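PDB 3KD4: putative protease, which is of unknown function but is presumed to be an exported peptide-bond hydrolase, a role inferred and not demonstrated. Local coordinates for residues L33-H36 and T37-N40; S489-H492 and E493-P497. All coordinates share one frame; numbering follows the deposited sequence.

Interaction 1 (L33-H36 and T37-N40)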
ATOM      1  N   LEU A  33     -22.712  15.919  -7.630  1.00 15.93           N
ATOM      2  CA  LEU A  33     -22.652  16.028  -6.174  1.00 16.65           C
ATOM      3  C   LEU A  33     -24.043  16.316  -5.644  1.00 16.93           C
ATOM      4  O   LEU A  33     -24.678  17.261  -6.066  1.00 17.19           O
ATOM      5  CB  LEU A  33     -21.684  17.128  -5.790  1.00 17.37           C
ATOM      6  CG  LEU A  33     -20.232  16.970  -6.306  1.00 18.16           C
ATOM      7  CD1 LEU A  33     -19.312  17.972  -5.610  1.00 18.46           C
ATOM      8  CD2 LEU A  33     -19.675  15.558  -6.117  1.00 15.38           C
ATOM      9  N   PHE A  34     -24.550  15.494  -4.738  1.00 17.46           N
ATOM     10  CA  PHE A  34     -25.937  15.633  -4.308  1.00 18.31           C
ATOM     11  C   PHE A  34     -26.104  16.287  -2.946  1.00 18.57           C
ATOM     12  O   PHE A  34     -27.204  16.653  -2.609  1.00 19.39           O
ATOM     13  CB  PHE A  34     -26.625  14.282  -4.250  1.00 19.03           C
ATOM     14  CG  PHE A  34     -26.698  13.589  -5.558  1.00 21.03           C
ATOM     15  CD1 PHE A  34     -27.554  14.042  -6.541  1.00 21.96           C
ATOM     16  CD2 PHE A  34     -25.928  12.466  -5.802  1.00 21.22           C
ATOM     17  CE1 PHE A  34     -27.607  13.394  -7.768  1.00 22.02           C
ATOM     18  CE2 PHE A  34     -26.005  11.801  -7.017  1.00 20.37           C
ATOM     19  CZ  PHE A  34     -26.828  12.275  -7.992  1.00 19.07           C
ATOM     20  N   THR A  35     -25.034  16.411  -2.170  1.00 18.41           N
ATOM     21  CA  THR A  35     -25.110  16.956  -0.824  1.00 19.10           C
ATOM     22  C   THR A  35     -24.034  18.036  -0.611  1.00 19.66           C
ATOM     23  O   THR A  35     -22.986  18.049  -1.287  1.00 19.52           O
ATOM     24  CB  THR A  35     -24.823  15.865   0.242  1.00 19.78           C
ATOM     25  OG1 THR A  35     -23.450  15.472   0.122  1.00 19.72           O
ATOM     26  CG2 THR A  35     -25.727  14.598   0.076  1.00 17.22           C
ATOM     27  N   HIS A  36     -24.253  18.888   0.371  1.00 18.93           N
ATOM     28  CA  HIS A  36     -23.166  19.740   0.861  1.00 20.66           C
ATOM     29  C   HIS A  36     -21.961  19.000   1.384  1.00 20.84           C
ATOM     30  O   HIS A  36     -20.857  19.495   1.233  1.00 22.39           O
ATOM     31  CB  HIS A  36     -23.675  20.721   1.908  1.00 21.02           C
ATOM     32  CG  HIS A  36     -24.678  21.659   1.337  1.00 21.31           C
ATOM     33  ND1 HIS A  36     -25.920  21.849   1.886  1.00 20.41           N
ATOM     34  CD2 HIS A  36     -24.659  22.361   0.178  1.00 21.58           C
ATOM     35  CE1 HIS A  36     -26.602  22.698   1.133  1.00 20.25           C
ATOM     36  NE2 HIS A  36     -25.861  23.007   0.081  1.00 18.37           N
ATOM     37  N   THR A  37     -22.165  17.829   1.975  1.00 21.43           N
ATOM     38  CA  THR A  37     -21.065  16.955   2.463  1.00 22.46           C
ATOM     39  C   THR A  37     -20.135  16.637   1.286  1.00 21.90           C
ATOM     40  O   THR A  37     -18.907  16.773   1.399  1.00 22.26           O
ATOM     41  CB  THR A  37     -21.613  15.612   3.104  1.00 22.35           C
ATOM     42  OG1 THR A  37     -22.507  15.933   4.168  1.00 24.82           O
ATOM     43  CG2 THR A  37     -20.508  14.687   3.655  1.00 22.10           C
ATOM     44  N   ALA A  38     -20.733  16.220   0.174  1.00 21.06           N
ATOM     45  CA  ALA A  38     -19.980  15.965  -1.060  1.00 20.54           C
ATOM     46  C   ALA A  38     -19.276  17.258  -1.562  1.00 19.99           C
ATOM     47  O   ALA A  38     -18.066  17.258  -1.772  1.00 19.66           O
ATOM     48  CB  ALA A  38     -20.896  15.368  -2.123  1.00 19.90           C
HETATM   49  N   MSE A  39     -20.030  18.346  -1.696  1.00 19.73           N
HETATM   50  CA  MSE A  39     -19.513  19.605  -2.235  1.00 19.78           C
HETATM   51  C   MSE A  39     -18.350  20.192  -1.414  1.00 20.79           C
HETATM   52  O   MSE A  39     -17.459  20.839  -1.969  1.00 20.75           O
HETATM   53  CB  MSE A  39     -20.615  20.641  -2.285  1.00 19.75           C
HETATM   54  CG  MSE A  39     -21.629  20.407  -3.366  1.00 19.29           C
HETATM   55 SE   MSE A  39     -23.226  21.385  -3.164  0.75 16.74          SE
HETATM   56  CE  MSE A  39     -22.484  23.162  -2.845  1.00 14.29           C
ATOM     57  N   ASN A  40     -18.382  19.990  -0.089  1.00 20.73           N
ATOM     58  CA  ASN A  40     -17.407  20.608   0.834  1.00 20.12           C
ATOM     59  C   ASN A  40     -16.242  19.664   1.100  1.00 20.58           C
ATOM     60  O   ASN A  40     -15.315  20.016   1.793  1.00 20.60           O
ATOM     61  CB  ASN A  40     -18.102  21.019   2.157  1.00 19.96           C
ATOM     62  CG  ASN A  40     -19.159  22.100   1.966  1.00 18.18           C
ATOM     63  OD1 ASN A  40     -19.137  22.857   1.011  1.00 18.87           O
ATOM     64  ND2 ASN A  40     -20.078  22.190   2.901  1.00 16.81           N
TER
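Leu33, the last residue of strand 23-33, packs against the short helix that follows through CB and its two methyls. Its CB lies 4.1 Å from CB of Ala38, while CD1 passes further along and meets the selenomethionine at position 39, 3.8 Å from Met39 CA. With Tyr43 and Leu106 also against Leu33, this is the buried side of the turn.

Phe34 carries the chain away from the strand, and its backbone pairs with Glu5. Thr35 then takes the N-cap position: its OG1 accepts the N-H of Ala38 at 2.8 Å, in a nearly straight bond (169°). A chi1 of 67° tucks the Thr35 hydroxyl in over its own backbone, where it meets that N-H. The same hydroxyl is hydrogen-bonded to Glu5 OE1, which ties the cap to the segment leading into strand 6-17. This is a classic threonine N-cap, opening helix 36-39 in the connection between strands 23-33 and 45-50. The carbonyl of Thr35 takes the N-H of Met39 at 3.0 Å, and Met39 CG packs 3.4 Å from that same oxygen.

His36 starts the helix proper, and its O accepts Asn40 N at 2.8 Å in a more bent bond. Its imidazole runs alongside the Met39 side chain, both pointing the same way. The bend at chi3 (49°) brings Met39 CE to the edge of the His36 ring, in its plane, 3.8 Å from His36 CD2, and the selenium approaches the ring obliquely. At the outer end NE2 is hydrogen-bonded to a glycerol, probably from the crystallisation liquor.

Interaction 2 (S489-H492 and E493-P497); sequences SLIH and EWTNP
Glu493 N donates to Ser489 O at 2.9 Å, continuing the alpha-helical ladder of helix 481-495 into its last turn. The CB of Glu493 rests 3.4 Å from that same Ser489 oxygen, but the rest of the chain, bent at chi2, leads away and lies against Ile448 of strand 446-450.

Trp494 repeats the pattern one residue on, its N bonded to Leu490 O at 3.1 Å. CG stands opposite the backbone N (chi1 -175°), which carries the indole onto the sheet, where it meets Val427 and Ile472, makes a cation-pi contact with Arg470 and gives its NE1 proton to Asp402. Leu490 and Ile491 of the preceding turn both pack on Leu474, so one side of the helix covers the five-stranded sheet.

Thr495 N bonds to Ile491 O at 3.0 Å, with the donor in the carbonyl plane. On the same residue, Thr495 OG1 lies 3.2 Å from Ile491 O. The CG2 methyls of Thr495 and Ile491 approach only loosely.

Helical geometry breaks at Asn496, yet its N still reaches His492 O at 2.9 Å. Its CB lies over one face of the His492 imidazole, 3.9 Å above the ring plane and displaced from the ring centre, a CH-pi contact. Ring and amide run side by side, their planes 35° apart, and Asn496 OD1 comes 3.8 Å from His492 CE1. ND2 has a weak hydrogen bond to Asn499. Between residues 489-492 and 493-497 the backbone thus supplies a regular run of hydrogen bonds, to which the histidine and asparagine side chains add a contact that is probably dispersive rather than strongly polar.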
ATOM      1  N   SER A 489     -14.521 -13.015  16.953  1.00 23.22           N
ATOM      2  CA  SER A 489     -14.628 -13.406  18.358  1.00 23.76           C
ATOM      3  C   SER A 489     -13.235 -13.611  18.994  1.00 22.91           C
ATOM      4  O   SER A 489     -13.037 -13.228  20.124  1.00 21.96           O
ATOM      5  CB  SER A 489     -15.564 -14.607  18.520  1.00 24.27           C
ATOM      6  OG  SER A 489     -14.957 -15.794  18.056  1.00 29.19           O
ATOM      7  N   LEU A 490     -12.248 -14.096  18.230  1.00 22.25           N
ATOM      8  CA  LEU A 490     -10.884 -14.212  18.731  1.00 21.34           C
ATOM      9  C   LEU A 490     -10.295 -12.856  19.018  1.00 22.04           C
ATOM     10  O   LEU A 490      -9.732 -12.609  20.114  1.00 21.28           O
ATOM     11  CB  LEU A 490      -9.978 -14.975  17.736  1.00 21.14           C
ATOM     12  CG  LEU A 490     -10.340 -16.428  17.413  1.00 20.35           C
ATOM     13  CD1 LEU A 490      -9.405 -17.048  16.318  1.00 16.52           C
ATOM     14  CD2 LEU A 490     -10.314 -17.307  18.685  1.00 19.85           C
ATOM     15  N   ILE A 491     -10.413 -11.959  18.028  1.00 22.26           N
ATOM     16  CA  ILE A 491      -9.778 -10.646  18.123  1.00 22.58           C
ATOM     17  C   ILE A 491     -10.413  -9.888  19.280  1.00 23.04           C
ATOM     18  O   ILE A 491      -9.735  -9.251  20.088  1.00 22.94           O
ATOM     19  CB  ILE A 491      -9.873  -9.826  16.786  1.00 21.97           C
ATOM     20  CG1 ILE A 491      -9.026 -10.510  15.713  1.00 22.66           C
ATOM     21  CG2 ILE A 491      -9.425  -8.383  17.018  1.00 21.61           C
ATOM     22  CD1 ILE A 491      -9.448 -10.163  14.239  1.00 22.39           C
ATOM     23  N   HIS A 492     -11.720  -9.986  19.364  1.00 23.51           N
ATOM     24  CA  HIS A 492     -12.440  -9.354  20.454  1.00 24.90           C
ATOM     25  C   HIS A 492     -12.051  -9.938  21.843  1.00 24.24           C
ATOM     26  O   HIS A 492     -11.931  -9.209  22.818  1.00 23.91           O
ATOM     27  CB  HIS A 492     -13.937  -9.485  20.179  1.00 25.15           C
ATOM     28  CG  HIS A 492     -14.805  -9.017  21.297  1.00 29.91           C
ATOM     29  ND1 HIS A 492     -14.940  -7.680  21.617  1.00 36.33           N
ATOM     30  CD2 HIS A 492     -15.614  -9.694  22.144  1.00 33.09           C
ATOM     31  CE1 HIS A 492     -15.764  -7.562  22.643  1.00 35.75           C
ATOM     32  NE2 HIS A 492     -16.198  -8.768  22.974  1.00 35.89           N
ATOM     33  N   GLU A 493     -11.844 -11.249  21.921  1.00 24.39           N
ATOM     34  CA  GLU A 493     -11.426 -11.853  23.198  1.00 24.48           C
ATOM     35  C   GLU A 493     -10.105 -11.245  23.635  1.00 23.66           C
ATOM     36  O   GLU A 493      -9.903 -10.962  24.827  1.00 24.40           O
ATOM     37  CB  GLU A 493     -11.322 -13.375  23.107  1.00 24.70           C
ATOM     38  CG  GLU A 493     -11.054 -14.043  24.483  1.00 27.46           C
ATOM     39  CD  GLU A 493     -12.197 -14.929  24.956  1.00 29.45           C
ATOM     40  OE1 GLU A 493     -13.352 -14.674  24.603  1.00 30.72           O
ATOM     41  OE2 GLU A 493     -11.907 -15.900  25.677  1.00 33.39           O
ATOM     42  N   TRP A 494      -9.228 -10.985  22.669  1.00 22.79           N
ATOM     43  CA  TRP A 494      -7.945 -10.362  22.958  1.00 22.13           C
ATOM     44  C   TRP A 494      -8.064  -8.906  23.410  1.00 21.38           C
ATOM     45  O   TRP A 494      -7.429  -8.519  24.392  1.00 21.68           O
ATOM     46  CB  TRP A 494      -6.992 -10.452  21.755  1.00 21.78           C
ATOM     47  CG  TRP A 494      -5.653  -9.934  22.085  1.00 20.43           C
ATOM     48  CD1 TRP A 494      -5.152  -8.726  21.771  1.00 20.48           C
ATOM     49  CD2 TRP A 494      -4.642 -10.610  22.835  1.00 19.33           C
ATOM     50  NE1 TRP A 494      -3.880  -8.577  22.293  1.00 22.95           N
ATOM     51  CE2 TRP A 494      -3.536  -9.738  22.932  1.00 21.00           C
ATOM     52  CE3 TRP A 494      -4.556 -11.868  23.423  1.00 19.49           C
ATOM     53  CZ2 TRP A 494      -2.354 -10.092  23.595  1.00 19.45           C
ATOM     54  CZ3 TRP A 494      -3.372 -12.235  24.081  1.00 17.95           C
ATOM     55  CH2 TRP A 494      -2.286 -11.351  24.152  1.00 19.34           C
ATOM     56  N   THR A 495      -8.857  -8.109  22.698  1.00 21.02           N
ATOM     57  CA  THR A 495      -8.843  -6.654  22.889  1.00 21.45           C
ATOM     58  C   THR A 495      -9.824  -6.176  23.965  1.00 21.68           C
ATOM     59  O   THR A 495      -9.629  -5.113  24.517  1.00 22.02           O
ATOM     60  CB  THR A 495      -9.155  -5.883  21.595  1.00 21.41           C
ATOM     61  OG1 THR A 495     -10.457  -6.263  21.108  1.00 21.96           O
ATOM     62  CG2 THR A 495      -8.078  -6.173  20.496  1.00 18.78           C
ATOM     63  N   ASN A 496     -10.881  -6.933  24.235  1.00 22.25           N
ATOM     64  CA  ASN A 496     -11.920  -6.502  25.216  1.00 22.78           C
ATOM     65  C   ASN A 496     -11.267  -6.218  26.570  1.00 22.56           C
ATOM     66  O   ASN A 496     -10.703  -7.123  27.178  1.00 21.82           O
ATOM     67  CB  ASN A 496     -12.960  -7.600  25.369  1.00 23.41           C
ATOM     68  CG  ASN A 496     -14.112  -7.212  26.258  1.00 26.11           C
ATOM     69  OD1 ASN A 496     -14.738  -6.196  26.037  1.00 29.48           O
ATOM     70  ND2 ASN A 496     -14.458  -8.080  27.231  1.00 28.69           N
ATOM     71  N   PRO A 497     -11.297  -4.959  27.025  1.00 22.44           N
ATOM     72  CA  PRO A 497     -10.580  -4.551  28.253  1.00 22.39           C
ATOM     73  C   PRO A 497     -10.973  -5.339  29.495  1.00 21.76           C
ATOM     74  O   PRO A 497     -10.128  -5.584  30.355  1.00 21.76           O
ATOM     75  CB  PRO A 497     -10.986  -3.075  28.438  1.00 22.65           C
ATOM     76  CG  PRO A 497     -11.480  -2.625  27.110  1.00 23.47           C
ATOM     77  CD  PRO A 497     -12.021  -3.838  26.397  1.00 23.58           C
TER

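In the fold
Interaction 1 comes early in the chain and interaction 2 close to its end, so they mark two separate parts of the molecule. Their centres lie 38 Å apart and their nearest atoms about 29 Å, with no touch between them. Residues 33-40 form the connection leaving strand 23-33 of the eight-stranded mixed sheet, within the DUF3857 range; residues 489-497 end helix 481-495, within the DUF3858 range. Interaction 1 leads from a strand into a short helix; interaction 2 is the C-terminal turn of a long helix packed on strands 423-433, 446-450 and 465-474 of a five-stranded sheet.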